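Local coordinates for protein esterase (Rhizomucor miehei CAU432, PDB 4WY8) that hydrolyses carboxylic ester bonds, probably through a Ser-His-Asp triad carried on an alpha/beta hydrolase fold, at residues A[5-10]-A[288-293]; A[69-74]-A[113-118]. All coordinates share one frame; numbering follows the deposited sequence.

How the interactions relate
Interaction 2 is nested along the chain inside the loop that interaction 1 closes. Residues 5-10 come first, then 69-74 and 113-118, and 288-293 last. The centres of the two contacts lie about 28 Å apart, and their nearest atoms about 12 Å. Interaction 2 pairs strands 65-73 and 114-118 of the mixed sheet, near the end that carries strand 51-59. Interaction 1 sits just past strand 281-286, the outermost strand at the other end. There the N-terminal segment lies against the loop of H291, the probable catalytic histidine. One contact joins two neighbouring strands of the sheet, and the other ties the N-terminal segment to the probable catalytic loop.

Interaction 1. Residues A[5-10]-A[288-293]; sequences VKLKPY and GIIHGI
L7 and G288 come within 4.2 Å of each other at their CA atoms, where the N-terminal segment 5-10 passes the corner of the chain at 288. This corner opens the histidine loop of the alpha/beta hydrolase fold. A single direct hydrogen bond joins the two backbones. K8 N, at the N-cap position of helix 9-17, donates to G288 O over 2.9 Å. The bond is nearly straight, at 171°, and reaches a lone pair in the carbonyl plane. L7 CA also approaches G288 O, at 3.5 Å. G288 CA in turn makes a C-H...O contact of 3.3 Å with K6 O. G288 has a positive phi of 75°, and its bare CA lets K6 O come close.

L7 and I290 cross at about a right angle. With CG beside the backbone N (chi1 -52°), K8 lays CG against G288 O. The amine NZ bonds outside the contact, to T302 OG1 and to V281 O of the second subunit. H291 NE2 bonds S164 OG and ND1 bonds D261 OD2, consistent with a catalytic triad. Y10 OH bonds T298 OG1; a water bridge from it to I293 O is doubtful. Between L7 and I290 the touch is methyl to methyl, with L7 CD2 3.8 Å from I290 CG2.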
loop_
_atom_site.group_PDB
_atom_site.type_symbol
_atom_site.label_atom_id
_atom_site.label_comp_id
_atom_site.label_asym_id
_atom_site.label_seq_id
_atom_site.Cartn_x
_atom_site.Cartn_y
_atom_site.Cartn_z
ATOM N N VAL A 5 -12.338 -0.940 -15.728
ATOM C CA VAL A 5 -12.158 -1.324 -14.336
ATOM C C VAL A 5 -12.568 -2.773 -14.126
ATOM O O VAL A 5 -13.643 -3.193 -14.555
ATOM C CB VAL A 5 -12.971 -0.402 -13.391
ATOM C CG1 VAL A 5 -12.977 -0.950 -11.954
ATOM C CG2 VAL A 5 -12.404 1.020 -13.434
ATOM N N LYS A 6 -11.698 -3.545 -13.484
ATOM C CA LYS A 6 -12.063 -4.887 -13.084
ATOM C C LYS A 6 -12.173 -4.848 -11.568
ATOM O O LYS A 6 -11.166 -4.680 -10.871
ATOM C CB LYS A 6 -11.029 -5.925 -13.545
ATOM C CG LYS A 6 -10.855 -6.052 -15.086
ATOM C CD LYS A 6 -12.093 -6.632 -15.777
ATOM C CE LYS A 6 -11.871 -6.808 -17.286
ATOM N NZ LYS A 6 -13.147 -7.106 -18.018
ATOM N N LEU A 7 -13.393 -4.965 -11.057
ATOM C CA LEU A 7 -13.591 -4.991 -9.621
ATOM C C LEU A 7 -13.292 -6.376 -9.089
ATOM O O LEU A 7 -13.453 -7.373 -9.801
ATOM C CB LEU A 7 -15.022 -4.607 -9.242
ATOM C CG LEU A 7 -15.396 -3.170 -9.584
ATOM C CD1 LEU A 7 -16.845 -2.927 -9.185
ATOM C CD2 LEU A 7 -14.437 -2.192 -8.920
ATOM N N LYS A 8 -12.853 -6.430 -7.836
ATOM C CA LYS A 8 -12.772 -7.689 -7.119
ATOM C C LYS A 8 -14.189 -8.158 -6.774
ATOM O O LYS A 8 -15.100 -7.340 -6.618
ATOM C CB LYS A 8 -11.907 -7.530 -5.854
ATOM C CG LYS A 8 -10.547 -6.906 -6.165
ATOM C CD LYS A 8 -9.471 -7.331 -5.188
ATOM C CE LYS A 8 -8.151 -6.660 -5.553
ATOM N NZ LYS A 8 -7.269 -6.369 -4.370
ATOM N N PRO A 9 -14.375 -9.485 -6.672
ATOM C CA PRO A 9 -15.669 -10.130 -6.396
ATOM C C PRO A 9 -16.503 -9.479 -5.274
ATOM O O PRO A 9 -17.676 -9.178 -5.486
ATOM C CB PRO A 9 -15.263 -11.568 -6.015
ATOM C CG PRO A 9 -13.759 -11.703 -6.411
ATOM C CD PRO A 9 -13.385 -10.461 -7.156
ATOM N N TYR A 10 -15.921 -9.280 -4.100
ATOM C CA TYR A 10 -16.656 -8.693 -2.980
ATOM C C TYR A 10 -17.228 -7.318 -3.348
ATOM O O TYR A 10 -18.430 -7.045 -3.145
ATOM C CB TYR A 10 -15.726 -8.591 -1.765
ATOM C CG TYR A 10 -16.337 -8.066 -0.480
ATOM C CD1 TYR A 10 -16.531 -8.907 0.617
ATOM C CD2 TYR A 10 -16.659 -6.719 -0.338
ATOM C CE1 TYR A 10 -17.055 -8.424 1.812
ATOM C CE2 TYR A 10 -17.194 -6.225 0.844
ATOM C CZ TYR A 10 -17.382 -7.079 1.917
ATOM O OH TYR A 10 -17.905 -6.574 3.087
ATOM N N GLY A 288 -8.983 -2.252 -8.166
ATOM C CA GLY A 288 -10.109 -3.163 -8.133
ATOM C C GLY A 288 -11.090 -3.004 -6.984
ATOM O O GLY A 288 -11.926 -3.884 -6.770
ATOM N N ILE A 289 -11.031 -1.887 -6.261
ATOM C CA ILE A 289 -11.960 -1.701 -5.154
ATOM C C ILE A 289 -12.834 -0.474 -5.321
ATOM O O ILE A 289 -12.528 0.449 -6.084
ATOM C CB ILE A 289 -11.236 -1.586 -3.780
ATOM C CG1 ILE A 289 -10.387 -0.320 -3.714
ATOM C CG2 ILE A 289 -10.391 -2.804 -3.503
ATOM C CD1 ILE A 289 -9.951 0.001 -2.319
ATOM N N ILE A 290 -13.933 -0.478 -4.580
ATOM C CA ILE A 290 -14.833 0.649 -4.558
ATOM C C ILE A 290 -14.823 1.325 -3.210
ATOM O O ILE A 290 -14.295 0.806 -2.226
ATOM C CB ILE A 290 -16.284 0.241 -4.885
ATOM C CG1 ILE A 290 -16.753 -0.851 -3.908
ATOM C CG2 ILE A 290 -16.384 -0.196 -6.341
ATOM C CD1 ILE A 290 -18.291 -1.032 -3.842
ATOM N N HIS A 291 -15.422 2.501 -3.194
ATOM C CA HIS A 291 -15.683 3.213 -1.970
ATOM C C HIS A 291 -16.643 2.424 -1.070
ATOM O O HIS A 291 -17.586 1.803 -1.555
ATOM C CB HIS A 291 -16.259 4.589 -2.314
ATOM C CG HIS A 291 -16.241 5.564 -1.181
ATOM N ND1 HIS A 291 -15.334 6.608 -1.114
ATOM C CD2 HIS A 291 -17.051 5.706 -0.104
ATOM C CE1 HIS A 291 -15.568 7.323 -0.029
ATOM N NE2 HIS A 291 -16.605 6.796 0.605
ATOM N N GLY A 292 -16.410 2.480 0.239
ATOM C CA GLY A 292 -17.360 1.982 1.220
ATOM C C GLY A 292 -17.066 0.629 1.851
ATOM O O GLY A 292 -17.904 0.073 2.582
ATOM N N ILE A 293 -15.860 0.117 1.649
ATOM C CA ILE A 293 -15.568 -1.194 2.189
ATOM C C ILE A 293 -15.385 -1.169 3.709
ATOM O O ILE A 293 -15.414 -2.220 4.347
ATOM C CB ILE A 293 -14.353 -1.823 1.496
ATOM C CG1 ILE A 293 -13.110 -0.948 1.594
ATOM C CG2 ILE A 293 -14.683 -2.042 0.016
ATOM C CD1 ILE A 293 -11.939 -1.559 0.817
HETATM O O HOH W 1 -15.740 -4.528 3.356
#

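Interaction 2. Residues A[69-74]-A[113-118]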
loop_
_atom_site.group_PDB
_atom_site.type_symbol
_atom_site.label_atom_id
_atom_site.label_comp_id
_atom_site.label_asym_id
_atom_site.label_seq_id
_atom_site.Cartn_x
_atom_site.Cartn_y
_atom_site.Cartn_z
ATOM N N THR A 69 -16.328 6.510 22.083
ATOM C CA THR A 69 -16.316 5.053 22.256
ATOM C C THR A 69 -14.865 4.581 22.149
ATOM O O THR A 69 -14.233 4.730 21.108
ATOM C CB THR A 69 -17.214 4.350 21.198
ATOM O OG1 THR A 69 -18.519 4.931 21.232
ATOM C CG2 THR A 69 -17.350 2.889 21.477
ATOM N N ILE A 70 -14.322 4.042 23.231
ATOM C CA ILE A 70 -12.927 3.645 23.257
ATOM C C ILE A 70 -12.778 2.137 23.271
ATOM O O ILE A 70 -13.239 1.467 24.205
ATOM C CB ILE A 70 -12.217 4.221 24.479
ATOM C CG1 ILE A 70 -12.502 5.721 24.580
ATOM C CG2 ILE A 70 -10.717 3.914 24.416
ATOM C CD1 ILE A 70 -12.010 6.345 25.856
ATOM N N THR A 71 -12.104 1.589 22.262
ATOM C CA THR A 71 -11.896 0.141 22.232
ATOM C C THR A 71 -10.409 -0.186 22.395
ATOM O O THR A 71 -9.562 0.541 21.892
ATOM C CB THR A 71 -12.451 -0.485 20.910
ATOM O OG1 THR A 71 -11.977 0.266 19.798
ATOM C CG2 THR A 71 -13.985 -0.455 20.883
ATOM N N ARG A 72 -10.080 -1.246 23.133
ATOM C CA ARG A 72 -8.686 -1.695 23.215
ATOM C C ARG A 72 -8.593 -3.218 23.235
ATOM O O ARG A 72 -9.580 -3.879 23.531
ATOM C CB ARG A 72 -7.969 -1.059 24.430
ATOM C CG ARG A 72 -8.811 -0.755 25.612
ATOM C CD ARG A 72 -8.157 0.277 26.566
ATOM N NE ARG A 72 -6.914 -0.208 27.155
ATOM C CZ ARG A 72 -5.848 0.550 27.399
ATOM N NH1 ARG A 72 -4.764 0.007 27.948
ATOM N NH2 ARG A 72 -5.860 1.848 27.094
ATOM N N PRO A 73 -7.404 -3.778 22.926
ATOM C CA PRO A 73 -7.318 -5.242 22.977
ATOM C C PRO A 73 -7.541 -5.725 24.407
ATOM O O PRO A 73 -7.304 -4.949 25.343
ATOM C CB PRO A 73 -5.883 -5.545 22.515
ATOM C CG PRO A 73 -5.367 -4.274 21.889
ATOM C CD PRO A 73 -6.112 -3.161 22.575
ATOM N N LEU A 74 -8.049 -6.944 24.566
ATOM C CA LEU A 74 -8.159 -7.573 25.881
ATOM C C LEU A 74 -6.768 -7.775 26.454
ATOM O O LEU A 74 -5.790 -7.847 25.703
ATOM C CB LEU A 74 -8.896 -8.913 25.779
ATOM C CG LEU A 74 -10.358 -8.867 25.333
ATOM C CD1 LEU A 74 -10.911 -10.265 25.233
ATOM C CD2 LEU A 74 -11.167 -8.068 26.332
ATOM N N ALA A 113 -3.885 -0.954 19.735
ATOM C CA ALA A 113 -4.003 0.457 20.051
ATOM C C ALA A 113 -5.311 0.688 20.755
ATOM O O ALA A 113 -6.182 -0.192 20.742
ATOM C CB ALA A 113 -3.929 1.291 18.785
ATOM N N ALA A 114 -5.446 1.844 21.398
ATOM C CA ALA A 114 -6.751 2.301 21.848
ATOM C C ALA A 114 -7.368 3.101 20.720
ATOM O O ALA A 114 -6.840 4.151 20.333
ATOM C CB ALA A 114 -6.652 3.156 23.120
ATOM N N VAL A 115 -8.461 2.606 20.160
ATOM C CA VAL A 115 -9.134 3.393 19.142
ATOM C C VAL A 115 -10.201 4.249 19.821
ATOM O O VAL A 115 -11.090 3.757 20.532
ATOM C CB VAL A 115 -9.742 2.520 18.038
ATOM C CG1 VAL A 115 -10.396 3.380 17.024
ATOM C CG2 VAL A 115 -8.640 1.703 17.363
ATOM N N ILE A 116 -10.064 5.553 19.637
ATOM C CA ILE A 116 -10.970 6.510 20.231
ATOM C C ILE A 116 -11.914 7.037 19.155
ATOM O O ILE A 116 -11.560 7.876 18.328
ATOM C CB ILE A 116 -10.177 7.631 20.905
ATOM C CG1 ILE A 116 -9.269 7.006 21.982
ATOM C CG2 ILE A 116 -11.102 8.645 21.526
ATOM C CD1 ILE A 116 -8.178 7.912 22.464
ATOM N N PHE A 117 -13.116 6.480 19.180
ATOM C CA PHE A 117 -14.155 6.718 18.204
ATOM C C PHE A 117 -15.025 7.907 18.621
ATOM O O PHE A 117 -15.725 7.863 19.618
ATOM C CB PHE A 117 -15.003 5.436 18.065
ATOM C CG PHE A 117 -15.933 5.427 16.879
ATOM C CD1 PHE A 117 -17.239 5.885 16.996
ATOM C CD2 PHE A 117 -15.499 4.938 15.648
ATOM C CE1 PHE A 117 -18.104 5.863 15.898
ATOM C CE2 PHE A 117 -16.340 4.932 14.551
ATOM C CZ PHE A 117 -17.650 5.388 14.677
ATOM N N VAL A 118 -14.994 8.974 17.846
ATOM C CA VAL A 118 -15.767 10.137 18.193
ATOM C C VAL A 118 -17.161 10.021 17.604
ATOM O O VAL A 118 -17.310 9.922 16.377
ATOM C CB VAL A 118 -15.095 11.416 17.675
ATOM C CG1 VAL A 118 -15.928 12.624 18.057
ATOM C CG2 VAL A 118 -13.676 11.505 18.227
#
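T69 and F117 form an antiparallel hydrogen-bonded pair, as do T71 and V115. I70 and I116 make the non-hydrogen-bonded pair between them. The two short strands run at 165° to each other. Four backbone bonds join them. T69 N donates to F117 O, and F117 N donates back to T69 O over 2.8 Å. The second donor is tilted 27° from the carbonyl plane of T69. T71 N donates to V115 O, and V115 N returns a bond of 2.9 Å to T71 O. This last bond is more bent than the others. Two of the acceptors also receive C-H groups. I70 CA lies 3.3 Å from V115 O, and A114 CA approaches T71 O.

The polar side chains find their partners elsewhere. T69 OG1 bonds E55 OE1 and N119 ND2. T71 OG1 sits between the backbone N and the carbonyl carbon (chi1 49°), which sets it 3.6 Å from V115 CB; its hydrogen bond goes to T108 OG1 of helix 101-111. R72 spreads its guanidinium over three backbone carbonyls: NH1 bonds Q79 O and T76 O, and NH2 bonds N152 O.

T71 and V115 lie side by side on the face covered by helix 101-111. On that face F117 CB comes within 4.0 Å of T69 CB. The opposite face carries I70 and I116, also side by side, with I70 CG2 4.2 Å from I116 CG1. I70 CG2 touches A114 CB as well. P73 CD rests near A113 O at 3.5 Å. Strand 51-59 flanks one edge of the pair and strand 83-87 the other. Strand 65-73 alone runs against its neighbours, as the second strand does in the alpha/beta hydrolase fold.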